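Local coordinates for protein delta (Bacillus subtilis, PDB 3ZH9) that probably serves as the wrench that opens the dimeric beta sliding clamp within the loader complex of bacterial DNA polymerase III, at residues Asn82-Leu86 / His97-Leu102; Ile35-Val40 / Glu74-Val78; Glu24-Glu30 / Leu182-Phe186; Val14-Tyr18 / Pro109-Phe115. All blocks are in the same frame, centred on the assembly; numbering follows the deposited sequence.

Contacts 1, 2 and 4 lie in the N-terminal AAA+-like domain, whose parallel sheet has the strand order 49-53, 76-81, 113-119, 17-21, 139-142. Contact 4 pairs two central strands. Contact 2 packs helix 25-39 on the same sheet; the centres of contacts 2 and 4 are about 9 Å apart, and the two are joined by probable hydrogen bonds from Val114 N to Arg76 O (2.8 Å) and from Val78 N to Val114 O (2.9 Å). Contact 1 lies about 17 Å from contact 4, centre to centre, and meets it where Leu102 CD1 is 3.9 Å from Phe115 CE1. Contact 3 uses the other end of helix 25-39, about 20 Å from contact 2 between centres, to reach helix 182-195 beside a bound sulfate.

Contact 1. Residues Asn82-Leu86 / His97-Leu102; sequences NPYFL and HNVSAL
In the AAA+-like domain, the loop that leaves strand 76-81 folds back on the start of helix 99-107 and builds a small aromatic cluster from Tyr84, Phe85 and His97. Pro83 (phi/psi -77/72) centres an inverse gamma turn, with a weak hydrogen bond from Tyr84 N to Asn82 O (2.9 Å). Residues 84-86 then form a 3-10 turn in which Leu86 N donates to Pro83 O at 2.9 Å. Tyr84, with chi1 p, brings OH within 3.0 Å of His97 NE2; the hydroxyl is hydrogen-bonded to the carbonyl of Ile95, and His97 NE2 to that of Leu54. Phe85, also p, is central: its CA lies 8.3 Å from that of Val99, the closest such pair. Its CE2 is 3.6 Å from His97 CD2, the two ring planes inclined at 59°. Val99 CG2 sits over a face of the Phe85 ring, 3.8 Å from the centroid, in a CH-pi contact, while Leu102 CD2 approaches the ring edge, 4.3 Å from Phe85 CE1. Leu130 of helix 129-137 packs against Phe85, Val99 and Leu102. The helix begins after Asn98, its N-cap, whose OD1 accepts a 3.0 Å hydrogen bond from Ser100 OG.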
loop_
_atom_site.group_PDB
_atom_site.type_symbol
_atom_site.label_atom_id
_atom_site.label_comp_id
_atom_site.label_asym_id
_atom_site.label_seq_id
_atom_site.Cartn_x
_atom_site.Cartn_y
_atom_site.Cartn_z
ATOM N N ASN A 82 -16.564 3.238 0.874
ATOM C CA ASN A 82 -16.777 2.894 2.287
ATOM C C ASN A 82 -18.144 2.332 2.679
ATOM O O ASN A 82 -18.808 2.880 3.562
ATOM C CB ASN A 82 -16.456 4.085 3.195
ATOM C CG ASN A 82 -15.059 4.625 2.979
ATOM O OD1 ASN A 82 -14.841 5.835 3.032
ATOM N ND2 ASN A 82 -14.109 3.737 2.725
ATOM N N PRO A 83 -18.564 1.238 2.030
ATOM C CA PRO A 83 -19.768 0.524 2.468
ATOM C C PRO A 83 -19.473 -0.325 3.705
ATOM O O PRO A 83 -19.424 -1.552 3.609
ATOM C CB PRO A 83 -20.109 -0.358 1.257
ATOM C CG PRO A 83 -18.811 -0.567 0.573
ATOM C CD PRO A 83 -18.017 0.692 0.776
ATOM N N TYR A 84 -19.287 0.335 4.847
ATOM C CA TYR A 84 -18.921 -0.326 6.100
ATOM C C TYR A 84 -19.948 -1.367 6.526
ATOM O O TYR A 84 -19.626 -2.310 7.241
ATOM C CB TYR A 84 -18.715 0.700 7.226
ATOM C CG TYR A 84 -19.794 1.756 7.302
ATOM C CD1 TYR A 84 -20.983 1.525 7.996
ATOM C CD2 TYR A 84 -19.635 2.984 6.664
ATOM C CE1 TYR A 84 -21.984 2.500 8.051
ATOM C CE2 TYR A 84 -20.625 3.958 6.711
ATOM C CZ TYR A 84 -21.791 3.713 7.407
ATOM O OH TYR A 84 -22.762 4.688 7.449
ATOM N N PHE A 85 -21.185 -1.187 6.085
ATOM C CA PHE A 85 -22.247 -2.130 6.400
ATOM C C PHE A 85 -22.052 -3.476 5.692
ATOM O O PHE A 85 -22.827 -4.401 5.906
ATOM C CB PHE A 85 -23.604 -1.526 6.036
ATOM C CG PHE A 85 -23.617 -0.846 4.694
ATOM C CD1 PHE A 85 -23.716 -1.588 3.528
ATOM C CD2 PHE A 85 -23.507 0.534 4.600
ATOM C CE1 PHE A 85 -23.712 -0.967 2.294
ATOM C CE2 PHE A 85 -23.502 1.156 3.372
ATOM C CZ PHE A 85 -23.611 0.405 2.215
ATOM N N LEU A 86 -21.028 -3.574 4.846
ATOM C CA LEU A 86 -20.650 -4.850 4.233
ATOM C C LEU A 86 -19.770 -5.684 5.172
ATOM O O LEU A 86 -19.592 -6.886 4.962
ATOM C CB LEU A 86 -19.939 -4.633 2.895
ATOM C CG LEU A 86 -20.827 -4.119 1.760
ATOM C CD1 LEU A 86 -20.034 -3.939 0.465
ATOM C CD2 LEU A 86 -22.004 -5.061 1.559
ATOM N N HIS A 97 -27.877 3.714 6.375
ATOM C CA HIS A 97 -28.161 3.780 4.942
ATOM C C HIS A 97 -29.347 2.936 4.490
ATOM O O HIS A 97 -29.919 2.172 5.265
ATOM C CB HIS A 97 -26.925 3.367 4.141
ATOM C CG HIS A 97 -25.775 4.316 4.270
ATOM N ND1 HIS A 97 -25.727 5.522 3.603
ATOM C CD2 HIS A 97 -24.624 4.232 4.980
ATOM C CE1 HIS A 97 -24.599 6.141 3.902
ATOM N NE2 HIS A 97 -23.910 5.378 4.733
ATOM N N ASN A 98 -29.722 3.129 3.231
ATOM C CA ASN A 98 -30.748 2.354 2.553
ATOM C C ASN A 98 -30.144 1.199 1.768
ATOM O O ASN A 98 -30.108 1.244 0.547
ATOM C CB ASN A 98 -31.516 3.259 1.603
ATOM C CG ASN A 98 -32.731 2.588 1.021
ATOM O OD1 ASN A 98 -33.158 1.540 1.489
ATOM N ND2 ASN A 98 -33.302 3.200 0.001
ATOM N N VAL A 99 -29.677 0.168 2.451
ATOM C CA VAL A 99 -29.021 -0.950 1.792
ATOM C C VAL A 99 -29.932 -1.648 0.781
ATOM O O VAL A 99 -29.483 -2.033 -0.292
ATOM C CB VAL A 99 -28.478 -1.954 2.821
ATOM C CG1 VAL A 99 -28.169 -3.284 2.170
ATOM C CG2 VAL A 99 -27.251 -1.380 3.500
ATOM N N SER A 100 -31.212 -1.786 1.112
ATOM C CA SER A 100 -32.153 -2.506 0.245
ATOM C C SER A 100 -32.275 -1.899 -1.161
ATOM O O SER A 100 -32.443 -2.614 -2.146
ATOM C CB SER A 100 -33.533 -2.606 0.906
ATOM O OG SER A 100 -34.115 -1.323 1.085
ATOM N N ALA A 101 -32.195 -0.577 -1.243
ATOM C CA ALA A 101 -32.260 0.108 -2.526
ATOM C C ALA A 101 -31.008 -0.207 -3.348
ATOM O O ALA A 101 -31.073 -0.370 -4.567
ATOM C CB ALA A 101 -32.414 1.609 -2.316
ATOM N N LEU A 102 -29.872 -0.297 -2.667
ATOM C CA LEU A 102 -28.624 -0.693 -3.301
ATOM C C LEU A 102 -28.670 -2.140 -3.814
ATOM O O LEU A 102 -28.249 -2.414 -4.939
ATOM C CB LEU A 102 -27.446 -0.502 -2.339
ATOM C CG LEU A 102 -26.105 -1.052 -2.838
ATOM C CD1 LEU A 102 -25.721 -0.408 -4.165
ATOM C CD2 LEU A 102 -25.018 -0.832 -1.797
#

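Contact 2. Residues Ile35-Val40 / Glu74-Val78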
loop_
_atom_site.group_PDB
_atom_site.type_symbol
_atom_site.label_atom_id
_atom_site.label_comp_id
_atom_site.label_asym_id
_atom_site.label_seq_id
_atom_site.Cartn_x
_atom_site.Cartn_y
_atom_site.Cartn_z
ATOM N N ILE A 35 -10.475 2.673 -14.522
ATOM C CA ILE A 35 -11.867 2.563 -14.941
ATOM C C ILE A 35 -12.340 3.927 -15.411
ATOM O O ILE A 35 -13.064 4.030 -16.388
ATOM C CB ILE A 35 -12.786 2.041 -13.835
ATOM C CG1 ILE A 35 -12.537 0.549 -13.592
ATOM C CG2 ILE A 35 -14.253 2.276 -14.219
ATOM C CD1 ILE A 35 -13.163 0.024 -12.289
ATOM N N ARG A 36 -11.899 4.968 -14.708
ATOM C CA ARG A 36 -12.209 6.352 -15.055
ATOM C C ARG A 36 -11.669 6.717 -16.437
ATOM O O ARG A 36 -12.396 7.255 -17.274
ATOM C CB ARG A 36 -11.626 7.287 -13.998
ATOM C CG ARG A 36 -11.926 8.762 -14.210
ATOM C CD ARG A 36 -11.154 9.597 -13.194
ATOM N NE ARG A 36 -11.184 8.986 -11.866
ATOM C CZ ARG A 36 -10.563 9.476 -10.797
ATOM N NH1 ARG A 36 -9.858 10.597 -10.892
ATOM N NH2 ARG A 36 -10.649 8.847 -9.632
ATOM N N GLN A 37 -10.395 6.420 -16.670
ATOM C CA GLN A 37 -9.766 6.642 -17.972
ATOM C C GLN A 37 -10.516 5.906 -19.070
ATOM O O GLN A 37 -10.505 6.314 -20.229
ATOM C CB GLN A 37 -8.304 6.162 -17.951
ATOM C CG GLN A 37 -7.381 7.082 -17.175
ATOM C CD GLN A 37 -6.002 6.481 -16.902
ATOM O OE1 GLN A 37 -5.696 5.352 -17.299
ATOM N NE2 GLN A 37 -5.161 7.248 -16.214
ATOM N N THR A 38 -11.153 4.799 -18.706
ATOM C CA THR A 38 -11.921 4.033 -19.680
ATOM C C THR A 38 -13.306 4.646 -19.990
ATOM O O THR A 38 -13.712 4.691 -21.147
ATOM C CB THR A 38 -12.083 2.552 -19.249
ATOM O OG1 THR A 38 -10.800 1.986 -18.955
ATOM C CG2 THR A 38 -12.714 1.750 -20.357
ATOM N N VAL A 39 -14.037 5.115 -18.980
ATOM C CA VAL A 39 -15.423 5.529 -19.236
ATOM C C VAL A 39 -15.634 7.044 -19.328
ATOM O O VAL A 39 -16.536 7.500 -20.020
ATOM C CB VAL A 39 -16.433 4.921 -18.213
ATOM C CG1 VAL A 39 -15.995 3.548 -17.781
ATOM C CG2 VAL A 39 -16.566 5.804 -17.008
ATOM N N VAL A 40 -14.812 7.819 -18.632
ATOM C CA VAL A 40 -15.018 9.263 -18.546
ATOM C C VAL A 40 -14.197 10.045 -19.572
ATOM O O VAL A 40 -13.032 9.726 -19.827
ATOM C CB VAL A 40 -14.702 9.802 -17.131
ATOM C CG1 VAL A 40 -14.966 11.291 -17.056
ATOM C CG2 VAL A 40 -15.522 9.076 -16.089
ATOM N N GLU A 74 -21.385 8.431 -23.592
ATOM C CA GLU A 74 -21.944 7.094 -23.738
ATOM C C GLU A 74 -22.196 6.472 -22.374
ATOM O O GLU A 74 -23.131 5.699 -22.197
ATOM C CB GLU A 74 -21.000 6.195 -24.550
ATOM N N ARG A 75 -21.354 6.811 -21.407
ATOM C CA ARG A 75 -21.434 6.192 -20.096
ATOM C C ARG A 75 -21.208 7.191 -18.984
ATOM O O ARG A 75 -20.579 8.228 -19.171
ATOM C CB ARG A 75 -20.411 5.054 -19.952
ATOM C CG ARG A 75 -20.845 3.713 -20.531
ATOM C CD ARG A 75 -20.306 2.595 -19.674
ATOM N NE ARG A 75 -20.301 1.285 -20.321
ATOM C CZ ARG A 75 -19.377 0.883 -21.190
ATOM N NH1 ARG A 75 -18.386 1.695 -21.544
ATOM N NH2 ARG A 75 -19.457 -0.327 -21.724
ATOM N N ARG A 76 -21.697 6.823 -17.808
ATOM C CA ARG A 76 -21.574 7.602 -16.596
ATOM C C ARG A 76 -20.762 6.742 -15.619
ATOM O O ARG A 76 -20.797 5.518 -15.701
ATOM C CB ARG A 76 -22.995 7.870 -16.100
ATOM C CG ARG A 76 -23.166 8.291 -14.689
ATOM C CD ARG A 76 -24.651 8.440 -14.385
ATOM N NE ARG A 76 -25.271 9.539 -15.128
ATOM C CZ ARG A 76 -24.829 10.796 -15.117
ATOM N NH1 ARG A 76 -23.755 11.123 -14.414
ATOM N NH2 ARG A 76 -25.454 11.730 -15.818
ATOM N N LEU A 77 -19.993 7.376 -14.738
ATOM C CA LEU A 77 -19.237 6.658 -13.716
ATOM C C LEU A 77 -19.665 7.116 -12.331
ATOM O O LEU A 77 -19.634 8.302 -12.026
ATOM C CB LEU A 77 -17.728 6.874 -13.885
ATOM C CG LEU A 77 -16.790 6.191 -12.877
ATOM C CD1 LEU A 77 -17.030 4.677 -12.810
ATOM C CD2 LEU A 77 -15.341 6.473 -13.246
ATOM N N VAL A 78 -20.059 6.175 -11.484
ATOM C CA VAL A 78 -20.496 6.518 -10.142
ATOM C C VAL A 78 -19.679 5.718 -9.143
ATOM O O VAL A 78 -19.690 4.483 -9.162
ATOM C CB VAL A 78 -21.999 6.236 -9.908
ATOM C CG1 VAL A 78 -22.336 6.373 -8.423
ATOM C CG2 VAL A 78 -22.884 7.160 -10.765
#
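The last turn of helix 25-39 runs nearly antiparallel to the start of strand 76-81: the axes of 35-39 and 76-78 approach to 8.9 Å with 158° between their N-to-C directions. This is the layout expected when a crossover helix lies on a parallel alpha/beta sheet. The closest backbone approach is at Val39 and Arg75, whose CA atoms are 6.1 Å apart. The helix holds to its end, with Val39 N bonded to Ile35 O (3.0 Å) and Val40 N to Arg36 O (2.8 Å), before Val40 leaves helical angles. Leu77 points from the strand toward the helix and meets Ile35, Arg36 and Val39, and Val40 just beyond the helix end. Val39 CG2 and Val40 CG2 lie 3.5 and 3.8 Å from Leu77 CB, Ile35 CG2 is 3.9 Å from Leu77 CD1, and Arg36 CA is 3.6 Å from Leu77 CD2. Just before the strand begins, Arg75 CB lies 4.3 Å from Val39 CB. Arg76 turns away, its guanidinium bonded to the carbonyls of Thr68, Phe69 and Phe47. With no polar bond between the segments, helix and strand are held together by close packing of branched aliphatic side chains around one leucine.

Contact 3. Residues Glu24-Glu30 / Leu182-Phe186; sequences ETYLLQE and LSSIF. With SO4 (sulfate ion), chain B.
A sulfate ion, probably from the crystallisation liquor, lies where the start of helix 25-39, which follows the first sheet strand as the P-loop helix does in AAA+ proteins, meets the start of helix 182-195. The segments 25-30 and 182-186 are both helical; their axes approach to 10.3 Å with 50° between their N-to-C directions, and the nearest CA atoms are those of Tyr26 and Ser183, 6.5 Å apart. Glu24 occupies the N-cap position of the first helix, and its OE1 lies 3.5 Å from Leu182 CD1. Tyr26 (chi1 t) lays its ring over Ser183: Ser183 CA stands 3.7 Å from the ring centroid, 9° off the normal, a CH-pi contact. Tyr26 OH reaches 3.2 Å from Phe186 CD1, with Phe186 also t, and binds a water 2.5 Å away that donates to Ser183 O at 3.1 Å. Leu27 CD1 packs on Leu182 CD1 at 3.6 Å. One turn on, Glu30 OE2 is 3.9 Å from Phe186 CZ and forms a salt bridge with Arg34; Trp6 touches Leu27, Glu30 and Phe186. Ser183 N donates to sulfate O1 (3.1 Å) and Ser183 OG to sulfate O4 (a very short 2.5 Å). The helices thus meet through apolar packing, a CH-pi contact and one water-mediated link, while the anion is held by Ser183 in the first turn of helix 182-195 and by ND1 of His181 just before it.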
loop_
_atom_site.group_PDB
_atom_site.type_symbol
_atom_site.label_atom_id
_atom_site.label_comp_id
_atom_site.label_asym_id
_atom_site.label_seq_id
_atom_site.Cartn_x
_atom_site.Cartn_y
_atom_site.Cartn_z
ATOM N N GLU A 24 -5.236 -3.209 0.242
ATOM C CA GLU A 24 -4.168 -2.626 -0.561
ATOM C C GLU A 24 -4.703 -1.425 -1.340
ATOM O O GLU A 24 -5.013 -1.521 -2.528
ATOM C CB GLU A 24 -3.535 -3.669 -1.481
ATOM C CG GLU A 24 -2.335 -3.163 -2.251
ATOM C CD GLU A 24 -1.284 -2.513 -1.363
ATOM O OE1 GLU A 24 -0.410 -3.238 -0.837
ATOM O OE2 GLU A 24 -1.326 -1.273 -1.202
ATOM N N THR A 25 -4.808 -0.289 -0.658
ATOM C CA THR A 25 -5.528 0.854 -1.212
ATOM C C THR A 25 -4.919 1.381 -2.503
ATOM O O THR A 25 -5.627 1.932 -3.346
ATOM C CB THR A 25 -5.663 1.999 -0.196
ATOM O OG1 THR A 25 -4.365 2.464 0.177
ATOM C CG2 THR A 25 -6.399 1.519 1.043
ATOM N N TYR A 26 -3.615 1.195 -2.664
ATOM C CA TYR A 26 -2.937 1.695 -3.853
ATOM C C TYR A 26 -3.502 1.049 -5.117
ATOM O O TYR A 26 -3.718 1.720 -6.127
ATOM C CB TYR A 26 -1.425 1.456 -3.785
ATOM C CG TYR A 26 -0.774 1.736 -5.116
ATOM C CD1 TYR A 26 -0.452 3.031 -5.490
ATOM C CD2 TYR A 26 -0.520 0.708 -6.018
ATOM C CE1 TYR A 26 0.123 3.293 -6.708
ATOM C CE2 TYR A 26 0.046 0.964 -7.245
ATOM C CZ TYR A 26 0.365 2.260 -7.582
ATOM O OH TYR A 26 0.932 2.533 -8.799
ATOM N N LEU A 27 -3.729 -0.258 -5.051
ATOM C CA LEU A 27 -4.324 -0.993 -6.161
ATOM C C LEU A 27 -5.805 -0.656 -6.363
ATOM O O LEU A 27 -6.309 -0.656 -7.488
ATOM C CB LEU A 27 -4.151 -2.494 -5.956
ATOM C CG LEU A 27 -2.691 -2.947 -6.012
ATOM C CD1 LEU A 27 -2.576 -4.445 -5.774
ATOM C CD2 LEU A 27 -2.085 -2.567 -7.351
ATOM N N LEU A 28 -6.505 -0.381 -5.274
ATOM C CA LEU A 28 -7.873 0.092 -5.408
ATOM C C LEU A 28 -7.839 1.407 -6.183
ATOM O O LEU A 28 -8.578 1.592 -7.150
ATOM C CB LEU A 28 -8.530 0.254 -4.035
ATOM C CG LEU A 28 -8.669 -1.070 -3.282
ATOM C CD1 LEU A 28 -9.383 -0.896 -1.952
ATOM C CD2 LEU A 28 -9.383 -2.101 -4.149
ATOM N N GLN A 29 -6.937 2.295 -5.775
ATOM C CA GLN A 29 -6.826 3.611 -6.388
ATOM C C GLN A 29 -6.453 3.487 -7.837
ATOM O O GLN A 29 -7.035 4.145 -8.685
ATOM C CB GLN A 29 -5.782 4.484 -5.676
ATOM C CG GLN A 29 -6.126 4.825 -4.237
ATOM C CD GLN A 29 -7.569 5.275 -4.069
ATOM O OE1 GLN A 29 -8.165 5.856 -4.982
ATOM N NE2 GLN A 29 -8.141 5.000 -2.899
ATOM N N GLU A 30 -5.471 2.646 -8.126
ATOM C CA GLU A 30 -4.990 2.513 -9.498
ATOM C C GLU A 30 -6.101 1.965 -10.416
ATOM O O GLU A 30 -6.247 2.388 -11.563
ATOM C CB GLU A 30 -3.748 1.627 -9.526
ATOM C CG GLU A 30 -3.297 1.252 -10.913
ATOM C CD GLU A 30 -2.861 2.455 -11.727
ATOM O OE1 GLU A 30 -2.625 3.520 -11.121
ATOM O OE2 GLU A 30 -2.748 2.335 -12.967
ATOM N N LEU A 182 4.040 -1.695 -3.021
ATOM C CA LEU A 182 3.496 -1.998 -4.348
ATOM C C LEU A 182 3.543 -0.780 -5.251
ATOM O O LEU A 182 3.830 -0.897 -6.434
ATOM C CB LEU A 182 2.068 -2.567 -4.283
ATOM C CG LEU A 182 1.916 -3.952 -3.628
ATOM C CD1 LEU A 182 0.537 -4.592 -3.908
ATOM C CD2 LEU A 182 3.041 -4.896 -4.047
ATOM N N SER A 183 3.275 0.389 -4.683
ATOM C CA SER A 183 3.323 1.633 -5.446
ATOM C C SER A 183 4.727 1.881 -6.025
ATOM O O SER A 183 4.875 2.384 -7.139
ATOM C CB SER A 183 2.903 2.809 -4.559
ATOM O OG SER A 183 3.880 3.062 -3.562
ATOM N N SER A 184 5.749 1.513 -5.259
ATOM C CA SER A 184 7.134 1.645 -5.689
ATOM C C SER A 184 7.485 0.594 -6.731
ATOM O O SER A 184 8.173 0.885 -7.709
ATOM C CB SER A 184 8.080 1.537 -4.494
ATOM O OG SER A 184 7.747 2.505 -3.519
ATOM N N ILE A 185 7.007 -0.627 -6.529
ATOM C CA ILE A 185 7.221 -1.671 -7.519
ATOM C C ILE A 185 6.578 -1.280 -8.857
ATOM O O ILE A 185 7.169 -1.470 -9.909
ATOM C CB ILE A 185 6.661 -3.026 -7.047
ATOM C CG1 ILE A 185 7.464 -3.559 -5.864
ATOM C CG2 ILE A 185 6.700 -4.041 -8.175
ATOM C CD1 ILE A 185 6.676 -4.519 -4.987
ATOM N N PHE A 186 5.367 -0.725 -8.802
ATOM C CA PHE A 186 4.657 -0.345 -10.009
ATOM C C PHE A 186 5.451 0.736 -10.732
ATOM O O PHE A 186 5.725 0.656 -11.924
ATOM C CB PHE A 186 3.239 0.162 -9.671
ATOM C CG PHE A 186 2.455 0.578 -10.878
ATOM C CD1 PHE A 186 2.640 1.830 -11.445
ATOM C CD2 PHE A 186 1.541 -0.291 -11.460
ATOM C CE1 PHE A 186 1.906 2.221 -12.580
ATOM C CE2 PHE A 186 0.814 0.079 -12.593
ATOM C CZ PHE A 186 0.993 1.338 -13.157
HETATM S S SO4 B . 2.151 1.408 -0.823
HETATM O O1 SO4 B . 1.813 0.473 -1.897
HETATM O O2 SO4 B . 2.809 0.669 0.258
HETATM O O3 SO4 B . 0.918 2.035 -0.338
HETATM O O4 SO4 B . 3.063 2.451 -1.291
HETATM O O HOH W 1 2.759 4.231 -8.531
#

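Contact 4. Residues Val14-Tyr18 / Pro109-Phe115; sequences VHPVY and PAPYTVF
This is a parallel strand pairing in the middle of the five-stranded AAA+-like sheet, where strand 17-21 starts alongside strand 113-119. Val17 and Phe115 form the bridge, their CA atoms 4.8 Å apart. In the usual parallel pattern, Phe115 bonds to the residues before and after its partner: Phe115 N donates to Pro16 O (2.7 Å) and Tyr18 N to Phe115 O (2.8 Å). Val17 CA adds a CA-H...O contact to Phe115 O at 3.3 Å. The second strand is entered through a type I turn from Ala110 to Thr113, closed by Thr113 N to Ala110 O at 3.1 Å. A water lies 2.7 Å from Pro16 O and 2.9 Å from Thr113 O, placed to donate to either carbonyl where the two chain segments come together. Pro109 faces the incoming chain, with CG 3.9 Å from Pro16 CB and CB 3.7 Å from Val17 CG2. Val14 CG1 meets Val114 CG2 at 3.7 Å, and Tyr18 (chi1 m) turns its ring edge to Val114, CE1 to CG1 3.8 Å, while its OH accepts a 2.9 Å hydrogen bond from His15 N. Strand 76-81 flanks 113-119 on its other edge, and Phe139 pairs with Val17 on the far side. Val14 and Val114 pack under helix 25-39, whereas Phe115 turns to Leu102 and Tyr105 of helix 99-107.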
loop_
_atom_site.group_PDB
_atom_site.type_symbol
_atom_site.label_atom_id
_atom_site.label_comp_id
_atom_site.label_asym_id
_atom_site.label_seq_id
_atom_site.Cartn_x
_atom_site.Cartn_y
_atom_site.Cartn_z
ATOM N N VAL A 14 -16.194 -3.425 -19.984
ATOM C CA VAL A 14 -16.484 -2.619 -18.807
ATOM C C VAL A 14 -17.877 -2.981 -18.341
ATOM O O VAL A 14 -18.826 -2.871 -19.105
ATOM C CB VAL A 14 -16.400 -1.099 -19.096
ATOM C CG1 VAL A 14 -16.367 -0.308 -17.773
ATOM C CG2 VAL A 14 -15.167 -0.795 -19.924
ATOM N N HIS A 15 -17.986 -3.440 -17.098
ATOM C CA HIS A 15 -19.250 -3.945 -16.598
ATOM C C HIS A 15 -20.005 -2.891 -15.784
ATOM O O HIS A 15 -19.432 -1.900 -15.374
ATOM C CB HIS A 15 -19.004 -5.254 -15.836
ATOM C CG HIS A 15 -18.205 -6.245 -16.641
ATOM N ND1 HIS A 15 -18.666 -6.782 -17.828
ATOM C CD2 HIS A 15 -16.958 -6.745 -16.461
ATOM C CE1 HIS A 15 -17.749 -7.594 -18.327
ATOM N NE2 HIS A 15 -16.701 -7.586 -17.519
ATOM N N PRO A 16 -21.315 -3.090 -15.602
ATOM C CA PRO A 16 -22.151 -2.074 -14.942
ATOM C C PRO A 16 -21.880 -1.961 -13.439
ATOM O O PRO A 16 -22.127 -0.902 -12.881
ATOM C CB PRO A 16 -23.585 -2.566 -15.196
ATOM C CG PRO A 16 -23.475 -3.489 -16.392
ATOM C CD PRO A 16 -22.114 -4.160 -16.225
ATOM N N VAL A 17 -21.392 -3.027 -12.801
ATOM C CA VAL A 17 -21.180 -3.016 -11.348
ATOM C C VAL A 17 -19.847 -3.690 -10.972
ATOM O O VAL A 17 -19.580 -4.847 -11.361
ATOM C CB VAL A 17 -22.332 -3.724 -10.579
ATOM C CG1 VAL A 17 -22.115 -3.636 -9.082
ATOM C CG2 VAL A 17 -23.694 -3.150 -10.945
ATOM N N TYR A 18 -19.015 -2.961 -10.227
ATOM C CA TYR A 18 -17.785 -3.528 -9.644
ATOM C C TYR A 18 -17.809 -3.389 -8.139
ATOM O O TYR A 18 -18.377 -2.437 -7.593
ATOM C CB TYR A 18 -16.525 -2.815 -10.130
ATOM C CG TYR A 18 -16.230 -2.988 -11.589
ATOM C CD1 TYR A 18 -16.905 -2.231 -12.544
ATOM C CD2 TYR A 18 -15.288 -3.915 -12.021
ATOM C CE1 TYR A 18 -16.633 -2.368 -13.883
ATOM C CE2 TYR A 18 -15.022 -4.083 -13.369
ATOM C CZ TYR A 18 -15.687 -3.293 -14.296
ATOM O OH TYR A 18 -15.433 -3.436 -15.637
ATOM N N PRO A 109 -29.084 -2.974 -12.678
ATOM C CA PRO A 109 -28.380 -1.684 -12.689
ATOM C C PRO A 109 -28.609 -0.949 -13.999
ATOM O O PRO A 109 -29.119 -1.546 -14.944
ATOM C CB PRO A 109 -26.907 -2.097 -12.538
ATOM C CG PRO A 109 -26.848 -3.445 -13.252
ATOM C CD PRO A 109 -28.185 -4.109 -12.970
ATOM N N ALA A 110 -28.252 0.330 -14.058
ATOM C CA ALA A 110 -28.497 1.108 -15.272
ATOM C C ALA A 110 -27.420 0.774 -16.292
ATOM O O ALA A 110 -26.237 0.843 -15.979
ATOM C CB ALA A 110 -28.500 2.591 -14.967
ATOM N N PRO A 111 -27.825 0.418 -17.518
ATOM C CA PRO A 111 -26.854 -0.121 -18.480
ATOM C C PRO A 111 -25.832 0.925 -18.925
ATOM O O PRO A 111 -24.734 0.595 -19.390
ATOM C CB PRO A 111 -27.735 -0.562 -19.645
ATOM C CG PRO A 111 -28.959 0.325 -19.559
ATOM C CD PRO A 111 -29.182 0.543 -18.088
ATOM N N TYR A 112 -26.188 2.190 -18.748
ATOM C CA TYR A 112 -25.355 3.301 -19.193
ATOM C C TYR A 112 -24.433 3.820 -18.085
ATOM O O TYR A 112 -23.667 4.759 -18.284
ATOM C CB TYR A 112 -26.264 4.423 -19.681
ATOM C CG TYR A 112 -27.484 4.621 -18.794
ATOM C CD1 TYR A 112 -27.397 5.312 -17.585
ATOM C CD2 TYR A 112 -28.726 4.108 -19.169
ATOM C CE1 TYR A 112 -28.526 5.495 -16.786
ATOM C CE2 TYR A 112 -29.854 4.279 -18.381
ATOM C CZ TYR A 112 -29.755 4.972 -17.194
ATOM O OH TYR A 112 -30.893 5.135 -16.426
ATOM N N THR A 113 -24.525 3.201 -16.917
ATOM C CA THR A 113 -23.731 3.586 -15.758
ATOM C C THR A 113 -22.736 2.487 -15.395
ATOM O O THR A 113 -23.065 1.297 -15.427
ATOM C CB THR A 113 -24.647 3.854 -14.529
ATOM O OG1 THR A 113 -25.391 5.053 -14.740
ATOM C CG2 THR A 113 -23.836 3.985 -13.244
ATOM N N VAL A 114 -21.515 2.885 -15.079
ATOM C CA VAL A 114 -20.582 1.999 -14.385
ATOM C C VAL A 114 -20.549 2.389 -12.905
ATOM O O VAL A 114 -20.124 3.495 -12.539
ATOM C CB VAL A 114 -19.164 2.055 -14.997
ATOM C CG1 VAL A 114 -18.204 1.124 -14.223
ATOM C CG2 VAL A 114 -19.228 1.714 -16.499
ATOM N N PHE A 115 -21.019 1.473 -12.066
ATOM C CA PHE A 115 -21.169 1.698 -10.626
ATOM C C PHE A 115 -20.068 0.927 -9.879
ATOM O O PHE A 115 -20.010 -0.312 -9.945
ATOM C CB PHE A 115 -22.545 1.181 -10.197
ATOM C CG PHE A 115 -22.954 1.567 -8.807
ATOM C CD1 PHE A 115 -22.604 0.770 -7.716
ATOM C CD2 PHE A 115 -23.725 2.714 -8.583
ATOM C CE1 PHE A 115 -22.996 1.122 -6.422
ATOM C CE2 PHE A 115 -24.117 3.063 -7.303
ATOM C CZ PHE A 115 -23.756 2.266 -6.219
HETATM O O HOH W 2 -24.537 0.252 -13.220
#